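Local coordinates for protein transcription termination factor NusA (Planctomyces limnophilus, PDB 4MTN) that probably takes part in both transcription termination and antitermination, binding the core RNA polymerase and the nascent RNA, at residues A[174-180]-A[197-202]; A[203-209]-A[297-302]; A[277-283]-A[308-314]. Residue numbers count along the deposited sequence, not the author numbering.

Contact 1. Residues A[174-180]-A[197-202]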
loop_
_atom_site.group_PDB
_atom_site.type_symbol
_atom_site.label_atom_id
_atom_site.label_comp_id
_atom_site.label_asym_id
_atom_site.label_seq_id
_atom_site.Cartn_x
_atom_site.Cartn_y
_atom_site.Cartn_z
ATOM N N ALA A 174 5.872 4.905 6.044
ATOM C CA ALA A 174 4.509 4.877 6.564
ATOM C C ALA A 174 3.758 3.596 6.213
ATOM O O ALA A 174 2.662 3.353 6.723
ATOM C CB ALA A 174 3.738 6.085 6.057
ATOM N N HIS A 175 4.343 2.781 5.342
ATOM C CA HIS A 175 3.680 1.567 4.877
ATOM C C HIS A 175 3.724 0.484 5.950
ATOM O O HIS A 175 4.714 0.369 6.674
ATOM C CB HIS A 175 4.329 1.061 3.586
ATOM C CG HIS A 175 3.460 0.134 2.793
ATOM N ND1 HIS A 175 3.366 -1.214 3.068
ATOM C CD2 HIS A 175 2.645 0.362 1.738
ATOM C CE1 HIS A 175 2.528 -1.776 2.214
ATOM N NE2 HIS A 175 2.078 -0.844 1.396
ATOM N N PRO A 176 2.643 -0.304 6.065
ATOM C CA PRO A 176 2.594 -1.436 6.995
ATOM C C PRO A 176 3.780 -2.384 6.831
ATOM O O PRO A 176 4.279 -2.910 7.822
ATOM C CB PRO A 176 1.286 -2.134 6.623
ATOM C CG PRO A 176 0.426 -1.040 6.109
ATOM C CD PRO A 176 1.346 -0.086 5.398
ATOM N N ASP A 177 4.231 -2.581 5.595
ATOM C CA ASP A 177 5.348 -3.479 5.321
ATOM C C ASP A 177 6.621 -3.065 6.054
ATOM O O ASP A 177 7.469 -3.907 6.341
ATOM C CB ASP A 177 5.624 -3.553 3.818
ATOM C CG ASP A 177 4.582 -4.364 3.074
ATOM O OD1 ASP A 177 3.806 -5.086 3.733
ATOM O OD2 ASP A 177 4.547 -4.283 1.829
ATOM N N PHE A 178 6.755 -1.777 6.355
ATOM C CA PHE A 178 7.927 -1.292 7.080
ATOM C C PHE A 178 7.982 -1.893 8.481
ATOM O O PHE A 178 9.041 -2.314 8.946
ATOM C CB PHE A 178 7.925 0.236 7.167
ATOM C CG PHE A 178 9.227 0.816 7.650
ATOM C CD1 PHE A 178 10.424 0.163 7.408
ATOM C CD2 PHE A 178 9.252 2.005 8.358
ATOM C CE1 PHE A 178 11.622 0.690 7.853
ATOM C CE2 PHE A 178 10.448 2.538 8.807
ATOM C CZ PHE A 178 11.634 1.879 8.555
ATOM N N VAL A 179 6.833 -1.929 9.149
ATOM C CA VAL A 179 6.733 -2.522 10.476
ATOM C C VAL A 179 6.997 -4.021 10.414
ATOM O O VAL A 179 7.708 -4.575 11.256
ATOM C CB VAL A 179 5.347 -2.273 11.101
ATOM C CG1 VAL A 179 5.223 -2.994 12.433
ATOM C CG2 VAL A 179 5.107 -0.786 11.270
ATOM N N ARG A 180 6.423 -4.667 9.403
ATOM C CA ARG A 180 6.567 -6.106 9.213
ATOM C C ARG A 180 8.032 -6.501 9.058
ATOM O O ARG A 180 8.478 -7.493 9.632
ATOM C CB ARG A 180 5.763 -6.562 7.993
ATOM C CG ARG A 180 5.797 -8.057 7.745
ATOM C CD ARG A 180 5.035 -8.427 6.481
ATOM N NE ARG A 180 3.590 -8.299 6.640
ATOM C CZ ARG A 180 2.783 -9.305 6.963
ATOM N NH1 ARG A 180 3.282 -10.517 7.165
ATOM N NH2 ARG A 180 1.478 -9.101 7.086
ATOM N N ILE A 197 3.682 -13.626 10.955
ATOM C CA ILE A 197 2.819 -12.455 11.034
ATOM C C ILE A 197 1.676 -12.601 10.040
ATOM O O ILE A 197 1.883 -12.533 8.829
ATOM C CB ILE A 197 3.592 -11.156 10.744
ATOM C CG1 ILE A 197 4.772 -11.011 11.707
ATOM C CG2 ILE A 197 2.671 -9.954 10.840
ATOM C CD1 ILE A 197 5.691 -9.859 11.373
ATOM N N ARG A 198 0.471 -12.815 10.559
ATOM C CA ARG A 198 -0.693 -13.070 9.721
ATOM C C ARG A 198 -1.348 -11.802 9.177
ATOM O O ARG A 198 -1.711 -11.736 8.002
ATOM C CB ARG A 198 -1.721 -13.888 10.502
ATOM C CG ARG A 198 -1.162 -15.190 11.049
ATOM C CD ARG A 198 -0.682 -16.094 9.928
ATOM N NE ARG A 198 -1.784 -16.527 9.074
ATOM C CZ ARG A 198 -2.572 -17.562 9.343
ATOM N NH1 ARG A 198 -2.380 -18.276 10.445
ATOM N NH2 ARG A 198 -3.553 -17.884 8.510
ATOM N N SER A 199 -1.492 -10.795 10.032
ATOM C CA SER A 199 -2.211 -9.582 9.660
ATOM C C SER A 199 -1.629 -8.346 10.332
ATOM O O SER A 199 -1.110 -8.417 11.446
ATOM C CB SER A 199 -3.694 -9.717 10.011
ATOM O OG SER A 199 -4.422 -8.567 9.614
ATOM N N LEU A 200 -1.725 -7.208 9.650
ATOM C CA LEU A 200 -1.153 -5.968 10.156
ATOM C C LEU A 200 -2.045 -4.769 9.847
ATOM O O LEU A 200 -2.570 -4.640 8.740
ATOM C CB LEU A 200 0.237 -5.748 9.563
ATOM C CG LEU A 200 1.271 -5.126 10.496
ATOM C CD1 LEU A 200 1.775 -6.175 11.457
ATOM C CD2 LEU A 200 2.419 -4.540 9.710
ATOM N N ALA A 201 -2.210 -3.896 10.836
ATOM C CA ALA A 201 -2.991 -2.675 10.674
ATOM C C ALA A 201 -2.236 -1.497 11.277
ATOM O O ALA A 201 -1.924 -1.500 12.467
ATOM C CB ALA A 201 -4.350 -2.826 11.324
ATOM N N ARG A 202 -1.946 -0.486 10.464
ATOM C CA ARG A 202 -1.073 0.594 10.909
ATOM C C ARG A 202 -1.620 2.003 10.690
ATOM O O ARG A 202 -2.176 2.316 9.638
ATOM C CB ARG A 202 0.285 0.481 10.212
ATOM C CG ARG A 202 1.278 1.543 10.651
ATOM C CD ARG A 202 2.602 1.438 9.920
ATOM N NE ARG A 202 3.625 2.250 10.571
ATOM C CZ ARG A 202 4.800 2.555 10.030
ATOM N NH1 ARG A 202 5.109 2.117 8.816
ATOM N NH2 ARG A 202 5.663 3.303 10.703
#

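Contact 2. Residues A[203-209]-A[297-302]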
loop_
_atom_site.group_PDB
_atom_site.type_symbol
_atom_site.label_atom_id
_atom_site.label_comp_id
_atom_site.label_asym_id
_atom_site.label_seq_id
_atom_site.Cartn_x
_atom_site.Cartn_y
_atom_site.Cartn_z
ATOM N N GLU A 203 -1.461 2.843 11.710
ATOM C CA GLU A 203 -1.521 4.288 11.540
ATOM C C GLU A 203 -0.133 4.841 11.841
ATOM O O GLU A 203 0.295 4.865 12.996
ATOM C CB GLU A 203 -2.574 4.917 12.449
ATOM C CG GLU A 203 -4.003 4.622 12.025
ATOM C CD GLU A 203 -5.017 5.463 12.772
ATOM O OE1 GLU A 203 -4.606 6.409 13.478
ATOM O OE2 GLU A 203 -6.226 5.177 12.653
ATOM N N ALA A 204 0.557 5.289 10.796
ATOM C CA ALA A 204 1.984 5.594 10.872
ATOM C C ALA A 204 2.324 6.661 11.907
ATOM O O ALA A 204 1.761 7.755 11.901
ATOM C CB ALA A 204 2.496 6.017 9.505
ATOM N N GLY A 205 3.261 6.329 12.789
ATOM C CA GLY A 205 3.719 7.250 13.812
ATOM C C GLY A 205 2.856 7.241 15.057
ATOM O O GLY A 205 3.128 7.971 16.010
ATOM N N TYR A 206 1.815 6.414 15.056
ATOM C CA TYR A 206 0.881 6.386 16.174
ATOM C C TYR A 206 0.665 4.985 16.747
ATOM O O TYR A 206 1.105 4.697 17.859
ATOM C CB TYR A 206 -0.456 6.991 15.746
ATOM C CG TYR A 206 -0.373 8.472 15.450
ATOM C CD1 TYR A 206 -0.161 8.932 14.157
ATOM C CD2 TYR A 206 -0.498 9.408 16.467
ATOM C CE1 TYR A 206 -0.080 10.287 13.885
ATOM C CE2 TYR A 206 -0.419 10.763 16.205
ATOM C CZ TYR A 206 -0.210 11.197 14.915
ATOM O OH TYR A 206 -0.132 12.546 14.656
ATOM N N ARG A 207 -0.007 4.116 15.998
ATOM C CA ARG A 207 -0.335 2.791 16.518
ATOM C C ARG A 207 -0.389 1.711 15.441
ATOM O O ARG A 207 -0.851 1.952 14.326
ATOM C CB ARG A 207 -1.669 2.844 17.264
ATOM C CG ARG A 207 -1.977 1.601 18.085
ATOM C CD ARG A 207 -3.176 1.826 18.990
ATOM N NE ARG A 207 -2.962 2.937 19.912
ATOM C CZ ARG A 207 -2.363 2.823 21.094
ATOM N NH1 ARG A 207 -1.915 1.645 21.503
ATOM N NH2 ARG A 207 -2.211 3.890 21.868
ATOM N N THR A 208 0.079 0.515 15.793
ATOM C CA THR A 208 0.045 -0.633 14.892
ATOM C C THR A 208 -0.409 -1.901 15.613
ATOM O O THR A 208 0.175 -2.288 16.626
ATOM C CB THR A 208 1.424 -0.895 14.256
ATOM O OG1 THR A 208 1.859 0.271 13.549
ATOM C CG2 THR A 208 1.352 -2.068 13.291
ATOM N N LYS A 209 -1.448 -2.544 15.089
ATOM C CA LYS A 209 -1.911 -3.820 15.628
ATOM C C LYS A 209 -1.332 -4.988 14.834
ATOM O O LYS A 209 -1.451 -5.038 13.609
ATOM C CB LYS A 209 -3.441 -3.891 15.624
ATOM C CG LYS A 209 -4.116 -3.045 16.695
ATOM C CD LYS A 209 -5.630 -3.207 16.647
ATOM C CE LYS A 209 -6.318 -2.391 17.732
ATOM N NZ LYS A 209 -5.914 -2.825 19.099
ATOM N N GLN A 297 -9.488 5.395 16.829
ATOM C CA GLN A 297 -8.325 4.660 16.339
ATOM C C GLN A 297 -8.419 3.152 16.566
ATOM O O GLN A 297 -8.075 2.366 15.684
ATOM C CB GLN A 297 -7.057 5.199 17.005
ATOM C CG GLN A 297 -5.764 4.661 16.418
ATOM C CD GLN A 297 -4.548 5.075 17.221
ATOM O OE1 GLN A 297 -4.509 4.910 18.440
ATOM N NE2 GLN A 297 -3.549 5.627 16.541
ATOM N N ASN A 298 -8.876 2.759 17.752
ATOM C CA ASN A 298 -8.932 1.351 18.141
ATOM C C ASN A 298 -9.736 0.480 17.177
ATOM O O ASN A 298 -9.187 -0.429 16.554
ATOM C CB ASN A 298 -9.507 1.216 19.552
ATOM C CG ASN A 298 -9.333 -0.182 20.119
ATOM O OD1 ASN A 298 -8.273 -0.793 19.982
ATOM N ND2 ASN A 298 -10.378 -0.697 20.755
ATOM N N VAL A 299 -11.033 0.753 17.072
ATOM C CA VAL A 299 -11.918 0.001 16.183
ATOM C C VAL A 299 -11.439 0.066 14.734
ATOM O O VAL A 299 -11.466 -0.935 14.014
ATOM C CB VAL A 299 -13.368 0.526 16.257
ATOM C CG1 VAL A 299 -14.241 -0.158 15.218
ATOM C CG2 VAL A 299 -13.936 0.314 17.643
ATOM N N ARG A 300 -10.994 1.251 14.325
ATOM C CA ARG A 300 -10.490 1.482 12.976
ATOM C C ARG A 300 -9.360 0.517 12.631
ATOM O O ARG A 300 -9.353 -0.086 11.558
ATOM C CB ARG A 300 -10.007 2.928 12.840
ATOM C CG ARG A 300 -9.802 3.405 11.413
ATOM C CD ARG A 300 -9.186 4.793 11.411
ATOM N NE ARG A 300 -9.760 5.633 12.458
ATOM C CZ ARG A 300 -9.189 6.736 12.930
ATOM N NH1 ARG A 300 -8.020 7.136 12.450
ATOM N NH2 ARG A 300 -9.783 7.438 13.885
ATOM N N LEU A 301 -8.410 0.374 13.550
ATOM C CA LEU A 301 -7.297 -0.549 13.364
ATOM C C LEU A 301 -7.761 -1.999 13.465
ATOM O O LEU A 301 -7.275 -2.867 12.742
ATOM C CB LEU A 301 -6.195 -0.277 14.390
ATOM C CG LEU A 301 -5.408 1.021 14.204
ATOM C CD1 LEU A 301 -4.407 1.211 15.331
ATOM C CD2 LEU A 301 -4.707 1.028 12.854
ATOM N N ALA A 302 -8.705 -2.252 14.365
ATOM C CA ALA A 302 -9.249 -3.591 14.549
ATOM C C ALA A 302 -9.998 -4.051 13.303
ATOM O O ALA A 302 -10.058 -5.244 13.008
ATOM C CB ALA A 302 -10.162 -3.631 15.761
#

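Contact 3. Residues A[277-283]-A[308-314]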
loop_
_atom_site.group_PDB
_atom_site.type_symbol
_atom_site.label_atom_id
_atom_site.label_comp_id
_atom_site.label_asym_id
_atom_site.label_seq_id
_atom_site.Cartn_x
_atom_site.Cartn_y
_atom_site.Cartn_z
ATOM N N GLY A 277 -21.100 -6.913 5.260
ATOM C CA GLY A 277 -19.679 -7.127 5.469
ATOM C C GLY A 277 -19.249 -6.514 6.786
ATOM O O GLY A 277 -18.171 -5.927 6.894
ATOM N N ARG A 278 -20.104 -6.657 7.792
ATOM C CA ARG A 278 -19.929 -5.963 9.059
ATOM C C ARG A 278 -19.989 -6.909 10.254
ATOM O O ARG A 278 -20.861 -7.773 10.332
ATOM C CB ARG A 278 -20.997 -4.873 9.201
ATOM C CG ARG A 278 -21.087 -4.244 10.580
ATOM C CD ARG A 278 -22.325 -3.373 10.698
ATOM N NE ARG A 278 -22.368 -2.339 9.667
ATOM C CZ ARG A 278 -23.425 -1.570 9.425
ATOM N NH1 ARG A 278 -24.533 -1.719 10.138
ATOM N NH2 ARG A 278 -23.376 -0.654 8.468
ATOM N N VAL A 279 -19.050 -6.745 11.180
ATOM C CA VAL A 279 -19.092 -7.470 12.443
ATOM C C VAL A 279 -19.670 -6.567 13.524
ATOM O O VAL A 279 -19.151 -5.480 13.780
ATOM C CB VAL A 279 -17.697 -7.965 12.876
ATOM C CG1 VAL A 279 -17.738 -8.494 14.301
ATOM C CG2 VAL A 279 -17.194 -9.035 11.922
ATOM N N LEU A 280 -20.753 -7.012 14.151
ATOM C CA LEU A 280 -21.397 -6.229 15.195
ATOM C C LEU A 280 -20.879 -6.636 16.571
ATOM O O LEU A 280 -21.118 -7.752 17.032
ATOM C CB LEU A 280 -22.917 -6.392 15.126
ATOM C CG LEU A 280 -23.748 -5.410 15.949
ATOM C CD1 LEU A 280 -23.447 -3.978 15.533
ATOM C CD2 LEU A 280 -25.230 -5.713 15.798
ATOM N N VAL A 281 -20.169 -5.719 17.222
ATOM C CA VAL A 281 -19.555 -5.999 18.514
ATOM C C VAL A 281 -20.310 -5.327 19.657
ATOM O O VAL A 281 -20.450 -4.103 19.687
ATOM C CB VAL A 281 -18.083 -5.543 18.539
ATOM C CG1 VAL A 281 -17.528 -5.597 19.953
ATOM C CG2 VAL A 281 -17.248 -6.401 17.599
ATOM N N LEU A 282 -20.796 -6.136 20.595
ATOM C CA LEU A 282 -21.530 -5.627 21.748
ATOM C C LEU A 282 -20.601 -5.379 22.934
ATOM O O LEU A 282 -19.862 -6.269 23.360
ATOM C CB LEU A 282 -22.644 -6.597 22.141
ATOM C CG LEU A 282 -23.790 -6.697 21.134
ATOM C CD1 LEU A 282 -24.832 -7.700 21.596
ATOM C CD2 LEU A 282 -24.416 -5.330 20.915
ATOM N N VAL A 283 -20.652 -4.162 23.465
ATOM C CA VAL A 283 -19.735 -3.733 24.513
ATOM C C VAL A 283 -20.468 -2.949 25.602
ATOM O O VAL A 283 -21.282 -2.076 25.306
ATOM C CB VAL A 283 -18.593 -2.872 23.921
ATOM C CG1 VAL A 283 -17.919 -2.043 24.992
ATOM C CG2 VAL A 283 -17.579 -3.751 23.203
ATOM N N TRP A 308 -12.974 -6.891 8.378
ATOM C CA TRP A 308 -14.405 -6.615 8.376
ATOM C C TRP A 308 -14.674 -5.214 8.908
ATOM O O TRP A 308 -13.749 -4.504 9.304
ATOM C CB TRP A 308 -15.156 -7.648 9.220
ATOM C CG TRP A 308 -15.243 -9.009 8.594
ATOM C CD1 TRP A 308 -14.202 -9.810 8.224
ATOM C CD2 TRP A 308 -16.438 -9.736 8.286
ATOM N NE1 TRP A 308 -14.674 -10.987 7.695
ATOM C CE2 TRP A 308 -16.044 -10.967 7.721
ATOM C CE3 TRP A 308 -17.802 -9.465 8.427
ATOM C CZ2 TRP A 308 -16.965 -11.923 7.299
ATOM C CZ3 TRP A 308 -18.716 -10.417 8.008
ATOM C CH2 TRP A 308 -18.293 -11.630 7.451
ATOM N N ASP A 309 -15.943 -4.821 8.921
ATOM C CA ASP A 309 -16.335 -3.535 9.480
ATOM C C ASP A 309 -16.909 -3.734 10.876
ATOM O O ASP A 309 -17.943 -4.376 11.045
ATOM C CB ASP A 309 -17.351 -2.834 8.575
ATOM C CG ASP A 309 -17.868 -1.540 9.174
ATOM O OD1 ASP A 309 -17.100 -0.556 9.219
ATOM O OD2 ASP A 309 -19.044 -1.507 9.595
ATOM N N ILE A 310 -16.229 -3.187 11.877
ATOM C CA ILE A 310 -16.648 -3.362 13.260
ATOM C C ILE A 310 -17.518 -2.204 13.734
ATOM O O ILE A 310 -17.105 -1.045 13.693
ATOM C CB ILE A 310 -15.435 -3.502 14.199
ATOM C CG1 ILE A 310 -14.613 -4.735 13.822
ATOM C CG2 ILE A 310 -15.887 -3.581 15.648
ATOM C CD1 ILE A 310 -13.429 -4.979 14.733
ATOM N N ASP A 311 -18.728 -2.526 14.179
ATOM C CA ASP A 311 -19.642 -1.528 14.721
ATOM C C ASP A 311 -19.858 -1.784 16.209
ATOM O O ASP A 311 -20.461 -2.786 16.592
ATOM C CB ASP A 311 -20.975 -1.555 13.971
ATOM C CG ASP A 311 -21.729 -0.242 14.070
ATOM O OD1 ASP A 311 -21.447 0.543 14.999
ATOM O OD2 ASP A 311 -22.605 0.004 13.215
ATOM N N VAL A 312 -19.364 -0.876 17.045
ATOM C CA VAL A 312 -19.423 -1.063 18.491
ATOM C C VAL A 312 -20.631 -0.376 19.119
ATOM O O VAL A 312 -20.775 0.845 19.048
ATOM C CB VAL A 312 -18.146 -0.547 19.175
ATOM C CG1 VAL A 312 -18.289 -0.613 20.687
ATOM C CG2 VAL A 312 -16.946 -1.353 18.720
HETATM N N MSE A 313 -21.495 -1.178 19.731
HETATM C CA MSE A 313 -22.671 -0.675 20.430
HETATM C C MSE A 313 -22.850 -1.403 21.756
HETATM O O MSE A 313 -22.204 -2.421 22.003
HETATM C CB MSE A 313 -23.932 -0.845 19.577
HETATM C CG MSE A 313 -23.872 -0.194 18.207
HETATM SE SE MSE A 313 -25.458 -0.593 17.149
HETATM C CE MSE A 313 -26.784 0.314 18.250
ATOM N N THR A 314 -23.723 -0.878 22.609
ATOM C CA THR A 314 -24.130 -1.607 23.802
ATOM C C THR A 314 -25.326 -2.477 23.437
ATOM O O THR A 314 -25.805 -2.432 22.304
ATOM C CB THR A 314 -24.494 -0.666 24.967
ATOM O OG1 THR A 314 -25.758 -0.042 24.707
ATOM C CG2 THR A 314 -23.428 0.404 25.145
#

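Contact 1. Residues A[174-180]-A[197-202]
Helix 176-180 lies over one face of strand 197-202, with segment axes 8.5 Å apart at an angle of 123°. In the type II KH fold, such a helix precedes the edge strand and covers the sheet. Two hydrogen bonds join the segments, and in both an arginine donates to a backbone carbonyl. Arg202 NH1 reaches His175 O at 2.8 Å. The same NH1 also binds Arg173 O, and NH2 forms a salt bridge with Glu243. Arg180 NH1 reaches Ile197 O at 3.0 Å. Apolar contacts fill the space between. Leu200 CD2 lies 4.0 Å from Val179 CB and 4.1 Å from Pro176 CB. Val179 CG2 sits over one face of the Arg202 guanidinium, 3.4 Å from NE. Ile197 CG2 covers a face of the Arg180 guanidinium. At the helix start, His175 is the N-cap residue: its ND1 accepts a capping hydrogen bond from Asp177 N at 3.0 Å. Because main-chain oxygens receive both arginines, these bonds read backbone position rather than the acceptor's side chain.

Contact 2. Residues A[203-209]-A[297-302]
One glutamine side chain spans two charged residues of a neighbouring domain. Gln297 NE2 donates a weak hydrogen bond to Glu203 OE1 at 3.3 Å, while Gln297 OE1 accepts from Arg207 NE at 2.9 Å. This is an interface between the two KH domains of NusA. The first supplies the turn of a beta hairpin, with a classic beta bulge where Tyr206 and Arg207 both face Glu203. The second supplies helix 297-302, which follows its GxxG loop. Glu203 and Arg207 pair across the hairpin through backbone hydrogen bonds, and the CA-to-CB bonds of both point toward the helix. Glu203 also forms a salt bridge to the helix, from OE2 to Arg300 NH1 at 2.7 Å. Glu246, on the adjoining strand, pairs with both Arg207 and Lys209. Asn298 ND2 binds Ala291 O, while OD1 accepts a weak hydrogen bond from Lys209 NZ at 3.2 Å. Leu301 is buried against the aliphatic parts of Glu203, Arg207 and Lys209. Its CD1 is 3.7 Å from Arg207 CG.

Contact 3. Residues A[277-283]-A[308-314]
Val279, Asp311 and Trp308 lose the most surface where these two parallel strands of the second KH domain pair. Val279 bonds through both its backbone N and O. Its N donates to Asp309 O at 2.6 Å, and its O accepts from Asp311 N at 3.0 Å. Its CG2 touches Trp308 CE3 at 3.6 Å. The indole also lies near Gly277, whose O accepts from Asp309 N at 3.2 Å. Asp311 continues the pattern: its O accepts from Val281 N at 3.0 Å. Its side chain is on the same sheet face as Arg278 and Leu280, with CB 3.8 Å from Leu280 CD1. Asp311 OD2 stands over the Arg278 guanidinium, 4.0 Å from NH1, too far for a salt bridge. Arg278 instead makes a long, weakly hydrogen-bonded salt bridge from NE to Asp309 OD2 at 3.4 Å, and pairs through NH2 with Asp353. Strand 278-282 is central in a three-stranded sheet, between antiparallel 269-273 and parallel 309-313. Helices 285-292 and 297-306 make the crossover between the parallel strands. Helix 285-292 packs on Val312, and helix 316-330 covers Leu280, Leu282 and selenomethionine Met313.

Along the chain, contact 1 comes first. It closes a short, mostly helical loop of 16 residues and fixes a helix on the edge strand of the first KH sheet. Contact 2 opens just after it, on the next strand of the hairpin. The two touch, with a probable hydrogen bond from Lys209 N to Ala201 O at 2.9 Å. Contact 2 spans 87 residues and reaches into the second KH domain. Contact 3 opens before contact 2 closes, so the two cross. It closes a mostly helical 24-residue loop and adds edge strand 309-313 to the second sheet. Val299 of contact 2 packs on its Ile310 and Val312. Contacts 1 and 3 do not touch; contact 2 touches both, joining the sheets through helix 297-306.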